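Local structure of maternal protein tudor (Drosophila melanogaster, 3NTK) at residues C54-P59 and Y65-R70; S128-D131 and T137-V140. The protein recognises Aubergine in a methylarginine-dependent way, is required for primordial germ cell formation, and may act in piRNA-mediated transposon repression. One frame throughout, in Å; residues are numbered along the deposited sequence.

Contact 1 of 2, residues C54-P59 and Y65-R70; sequences CVAQFP and YRAQIR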
loop_
_atom_site.group_PDB
_atom_site.type_symbol
_atom_site.label_atom_id
_atom_site.label_comp_id
_atom_site.label_asym_id
_atom_site.label_seq_id
_atom_site.Cartn_x
_atom_site.Cartn_y
_atom_site.Cartn_z
ATOM N N CYS A 54 10.985 -1.051 10.808
ATOM C CA CYS A 54 10.895 -2.108 11.803
ATOM C C CYS A 54 9.743 -3.043 11.468
ATOM O O CYS A 54 9.210 -3.028 10.360
ATOM C CB CYS A 54 10.661 -1.495 13.187
ATOM S SG CYS A 54 9.079 -0.596 13.327
ATOM N N VAL A 55 9.391 -3.870 12.441
ATOM C CA VAL A 55 8.284 -4.803 12.328
ATOM C C VAL A 55 7.314 -4.278 13.372
ATOM O O VAL A 55 7.686 -4.102 14.530
ATOM C CB VAL A 55 8.719 -6.240 12.687
ATOM C CG1 VAL A 55 7.519 -7.169 12.675
ATOM C CG2 VAL A 55 9.761 -6.727 11.691
ATOM N N ALA A 56 6.081 -4.004 12.964
ATOM C CA ALA A 56 5.090 -3.468 13.881
ATOM C C ALA A 56 3.772 -4.223 13.785
ATOM O O ALA A 56 3.416 -4.754 12.733
ATOM C CB ALA A 56 4.870 -1.983 13.593
ATOM N N GLN A 57 3.043 -4.265 14.891
ATOM C CA GLN A 57 1.776 -4.971 14.907
ATOM C C GLN A 57 0.612 -4.043 14.581
ATOM O O GLN A 57 0.500 -2.952 15.130
ATOM C CB GLN A 57 1.555 -5.616 16.277
ATOM C CG GLN A 57 0.284 -6.431 16.366
ATOM C CD GLN A 57 0.128 -7.107 17.714
ATOM O OE1 GLN A 57 0.130 -6.449 18.755
ATOM N NE2 GLN A 57 -0.002 -8.426 17.699
ATOM N N PHE A 58 -0.238 -4.486 13.664
ATOM C CA PHE A 58 -1.425 -3.734 13.269
ATOM C C PHE A 58 -2.494 -4.155 14.277
ATOM O O PHE A 58 -2.967 -5.286 14.244
ATOM C CB PHE A 58 -1.832 -4.136 11.846
ATOM C CG PHE A 58 -3.032 -3.399 11.312
ATOM C CD1 PHE A 58 -3.337 -2.115 11.747
ATOM C CD2 PHE A 58 -3.820 -3.974 10.323
ATOM C CE1 PHE A 58 -4.415 -1.408 11.197
ATOM C CE2 PHE A 58 -4.900 -3.277 9.764
ATOM C CZ PHE A 58 -5.194 -1.995 10.202
ATOM N N PRO A 59 -2.874 -3.248 15.192
ATOM C CA PRO A 59 -3.879 -3.494 16.236
ATOM C C PRO A 59 -5.192 -4.109 15.766
ATOM O O PRO A 59 -5.794 -4.919 16.468
ATOM C CB PRO A 59 -4.089 -2.110 16.842
ATOM C CG PRO A 59 -2.749 -1.467 16.672
ATOM C CD PRO A 59 -2.400 -1.855 15.256
ATOM N N TYR A 65 3.765 -6.657 10.593
ATOM C CA TYR A 65 4.132 -6.296 9.219
ATOM C C TYR A 65 5.360 -5.381 9.204
ATOM O O TYR A 65 5.711 -4.775 10.227
ATOM C CB TYR A 65 3.008 -5.498 8.549
ATOM C CG TYR A 65 1.659 -6.165 8.466
ATOM C CD1 TYR A 65 1.417 -7.183 7.544
ATOM C CD2 TYR A 65 0.610 -5.750 9.281
ATOM C CE1 TYR A 65 0.152 -7.768 7.431
ATOM C CE2 TYR A 65 -0.657 -6.329 9.179
ATOM C CZ TYR A 65 -0.877 -7.333 8.253
ATOM O OH TYR A 65 -2.131 -7.894 8.146
ATOM N N ARG A 66 5.993 -5.257 8.038
ATOM C CA ARG A 66 7.131 -4.348 7.912
ATOM C C ARG A 66 6.505 -2.965 8.018
ATOM O O ARG A 66 5.439 -2.707 7.444
ATOM C CB ARG A 66 7.836 -4.502 6.554
ATOM C CG ARG A 66 8.528 -5.852 6.345
ATOM C CD ARG A 66 9.616 -5.765 5.276
ATOM N NE ARG A 66 9.068 -5.461 3.956
ATOM C CZ ARG A 66 9.804 -5.199 2.880
ATOM N NH1 ARG A 66 11.130 -5.198 2.958
ATOM N NH2 ARG A 66 9.212 -4.936 1.719
ATOM N N ALA A 67 7.163 -2.064 8.736
ATOM C CA ALA A 67 6.608 -0.739 8.920
ATOM C C ALA A 67 7.655 0.361 9.032
ATOM O O ALA A 67 8.795 0.124 9.442
ATOM C CB ALA A 67 5.726 -0.734 10.167
ATOM N N GLN A 68 7.256 1.564 8.646
ATOM C CA GLN A 68 8.126 2.721 8.750
ATOM C C GLN A 68 7.442 3.703 9.685
ATOM O O GLN A 68 6.268 4.037 9.508
ATOM C CB GLN A 68 8.358 3.385 7.386
ATOM C CG GLN A 68 9.206 4.647 7.502
ATOM C CD GLN A 68 9.563 5.258 6.162
ATOM O OE1 GLN A 68 8.696 5.484 5.321
ATOM N NE2 GLN A 68 10.846 5.539 5.964
ATOM N N ILE A 69 8.170 4.154 10.696
ATOM C CA ILE A 69 7.618 5.101 11.650
ATOM C C ILE A 69 7.441 6.470 11.000
ATOM O O ILE A 69 8.369 7.005 10.390
ATOM C CB ILE A 69 8.531 5.217 12.878
ATOM C CG1 ILE A 69 8.617 3.854 13.571
ATOM C CG2 ILE A 69 8.003 6.296 13.823
ATOM C CD1 ILE A 69 9.505 3.837 14.802
ATOM N N ARG A 70 6.241 7.026 11.127
ATOM C CA ARG A 70 5.932 8.328 10.549
ATOM C C ARG A 70 5.895 9.431 11.598
ATOM O O ARG A 70 6.296 10.565 11.329
ATOM C CB ARG A 70 4.592 8.264 9.813
ATOM C CG ARG A 70 4.641 7.453 8.528
ATOM C CD ARG A 70 5.607 8.090 7.534
ATOM N NE ARG A 70 5.694 7.352 6.278
ATOM C CZ ARG A 70 4.687 7.208 5.421
ATOM N NH1 ARG A 70 3.505 7.753 5.682
ATOM N NH2 ARG A 70 4.865 6.523 4.298
#
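F58 sets its CB against the rim of the Y65 ring: CE2 of Y65 lies 3.6 Å from CB of F58, which sits in the plane of the tyrosine ring. With CG of F58 anti to its own backbone N (chi1 -179°), the phenyl ring swings past that rim and the two aromatics diverge. Further along the same face two small methyls, CB of A56 and CB of A67, 3.7 Å apart, leave a shallow place between the larger side chains, and F82 of strand 78-82 settles on both. This is a hairpin of the Tudor domain, and F58, Y65, F82 and F85 cluster at its end, consistent with the aromatic cage by which such domains take methylarginine. A56 and Y65 exchange two backbone hydrogen bonds (A56 N to Y65 O 2.9 Å), as do C54 and A67 (A67 N to C54 O 2.8 Å). The short segments run at 105° to each other, strongly twisted, yet past C54 and A67 the pairing continues, I69 bonding to G51 and A52. SG of C54 lies 4.5 Å from CG1 of I69. V55, lying on F64 and L97, shares the other face with R66, which salt-bridges D84.

Contact 2 of 2, residues S128-D131 and T137-V140; sequences SFID and TFQV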
loop_
_atom_site.group_PDB
_atom_site.type_symbol
_atom_site.label_atom_id
_atom_site.label_comp_id
_atom_site.label_asym_id
_atom_site.label_seq_id
_atom_site.Cartn_x
_atom_site.Cartn_y
_atom_site.Cartn_z
ATOM N N SER A 128 -16.952 4.884 -4.263
ATOM C CA SER A 128 -17.918 3.807 -4.059
ATOM C C SER A 128 -17.715 2.638 -5.023
ATOM O O SER A 128 -18.015 1.489 -4.695
ATOM C CB SER A 128 -19.347 4.349 -4.190
ATOM O OG SER A 128 -19.609 4.807 -5.505
ATOM N N PHE A 129 -17.208 2.926 -6.213
ATOM C CA PHE A 129 -16.971 1.880 -7.196
ATOM C C PHE A 129 -15.849 0.967 -6.701
ATOM O O PHE A 129 -15.943 -0.258 -6.790
ATOM C CB PHE A 129 -16.600 2.512 -8.545
ATOM C CG PHE A 129 -16.376 1.516 -9.648
ATOM C CD1 PHE A 129 -15.135 0.905 -9.815
ATOM C CD2 PHE A 129 -17.407 1.189 -10.525
ATOM C CE1 PHE A 129 -14.923 -0.015 -10.840
ATOM C CE2 PHE A 129 -17.206 0.268 -11.551
ATOM C CZ PHE A 129 -15.959 -0.334 -11.710
ATOM N N ILE A 130 -14.801 1.581 -6.155
ATOM C CA ILE A 130 -13.651 0.847 -5.640
ATOM C C ILE A 130 -13.972 0.108 -4.343
ATOM O O ILE A 130 -13.578 -1.046 -4.170
ATOM C CB ILE A 130 -12.460 1.798 -5.371
ATOM C CG1 ILE A 130 -12.068 2.529 -6.660
ATOM C CG2 ILE A 130 -11.281 1.011 -4.820
ATOM C CD1 ILE A 130 -11.624 1.618 -7.783
ATOM N N ASP A 131 -14.683 0.774 -3.437
ATOM C CA ASP A 131 -15.039 0.172 -2.156
ATOM C C ASP A 131 -15.824 -1.120 -2.330
ATOM O O ASP A 131 -15.760 -2.009 -1.485
ATOM C CB ASP A 131 -15.859 1.148 -1.305
ATOM C CG ASP A 131 -15.039 2.325 -0.805
ATOM O OD1 ASP A 131 -13.892 2.111 -0.356
ATOM O OD2 ASP A 131 -15.546 3.466 -0.848
ATOM N N THR A 137 -9.395 -7.390 -9.270
ATOM C CA THR A 137 -8.223 -6.982 -10.029
ATOM C C THR A 137 -8.514 -5.805 -10.953
ATOM O O THR A 137 -9.552 -5.758 -11.609
ATOM C CB THR A 137 -7.690 -8.158 -10.882
ATOM O OG1 THR A 137 -7.202 -9.189 -10.015
ATOM C CG2 THR A 137 -6.565 -7.696 -11.797
ATOM N N PHE A 138 -7.589 -4.851 -10.979
ATOM C CA PHE A 138 -7.675 -3.675 -11.837
ATOM C C PHE A 138 -6.372 -3.679 -12.615
ATOM O O PHE A 138 -5.493 -4.492 -12.343
ATOM C CB PHE A 138 -7.734 -2.380 -11.013
ATOM C CG PHE A 138 -9.055 -2.138 -10.341
ATOM C CD1 PHE A 138 -9.372 -2.772 -9.150
ATOM C CD2 PHE A 138 -9.990 -1.284 -10.917
ATOM C CE1 PHE A 138 -10.609 -2.561 -8.538
ATOM C CE2 PHE A 138 -11.227 -1.068 -10.314
ATOM C CZ PHE A 138 -11.537 -1.706 -9.126
ATOM N N GLN A 139 -6.244 -2.792 -13.592
ATOM C CA GLN A 139 -4.991 -2.691 -14.328
ATOM C C GLN A 139 -4.573 -1.234 -14.301
ATOM O O GLN A 139 -5.414 -0.336 -14.230
ATOM C CB GLN A 139 -5.130 -3.138 -15.784
ATOM C CG GLN A 139 -5.494 -4.596 -15.973
ATOM C CD GLN A 139 -6.940 -4.855 -15.646
ATOM O OE1 GLN A 139 -7.833 -4.175 -16.164
ATOM N NE2 GLN A 139 -7.189 -5.840 -14.789
ATOM N N VAL A 140 -3.269 -0.999 -14.330
ATOM C CA VAL A 140 -2.757 0.361 -14.345
ATOM C C VAL A 140 -1.709 0.491 -15.429
ATOM O O VAL A 140 -0.936 -0.438 -15.673
ATOM C CB VAL A 140 -2.102 0.771 -12.996
ATOM C CG1 VAL A 140 -3.162 0.912 -11.917
ATOM C CG2 VAL A 140 -1.044 -0.252 -12.590
#
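F138 reaches out from its strand with the far end of its ring and meets two side chains of the helix, F129 and I130, at once. Its CB is directed at the helix, and the length of the ring spans a wide gap: the CA atoms of I130 and F138 are 9.7 Å apart. The touching is done by CE2 and CZ of F138. CD1 of I130 comes to 3.6 Å from CZ of F138 and 3.7 Å from CE2 of the same ring, approaching at a slant. That methyl is not at the end of an extended chain; I130 is bent about CB-CG1 (chi2 -61°), which turns CD1 to the phenylalanine. F129 has its CG anti to the backbone N (chi1 -178°), and this carries its ring out toward the F138 ring, the two side chains crossing at a slant. There the two rings meet rim to rim, CE1 of F129 lying 3.9 Å from CE2 of F138, with each atom near the plane of the other's ring though the planes are steeply turned. Y157 touches both phenylalanines, edge-to-face with F129, while R133 makes a cation-pi contact with F129. I130 also rests on V8 and F11 of strand 4-11. A leucine in place of F138 would probably fall short of the helix, leaving CE1 of F129 and CD1 of I130 without their shared partner and opening a gap between helix and sheet. All three residues are buried. A helix that follows strand 109-113, leads into strand 137-145 and packs its apolar side against the curled sheet is the arrangement of the OB-fold.

Overall arrangement
Contacts 1 and 2 belong to the two lobes of an extended Tudor domain, the last one in the protein. Their centres are 26 Å apart on opposite sides of the chain's centre, and their nearest atoms are about 14 Å apart, so neither touches the other. The chain interleaves the lobes: strands 4-11 and 16-21 begin the sheet of the OB-fold, the four-stranded Tudor sheet holding contact 1 comes next, and strand 109-113 returns to the first sheet before the helix and strand of contact 2. The probable methylarginine cage lies beside contact 1, whereas contact 2 is core packing in the other lobe.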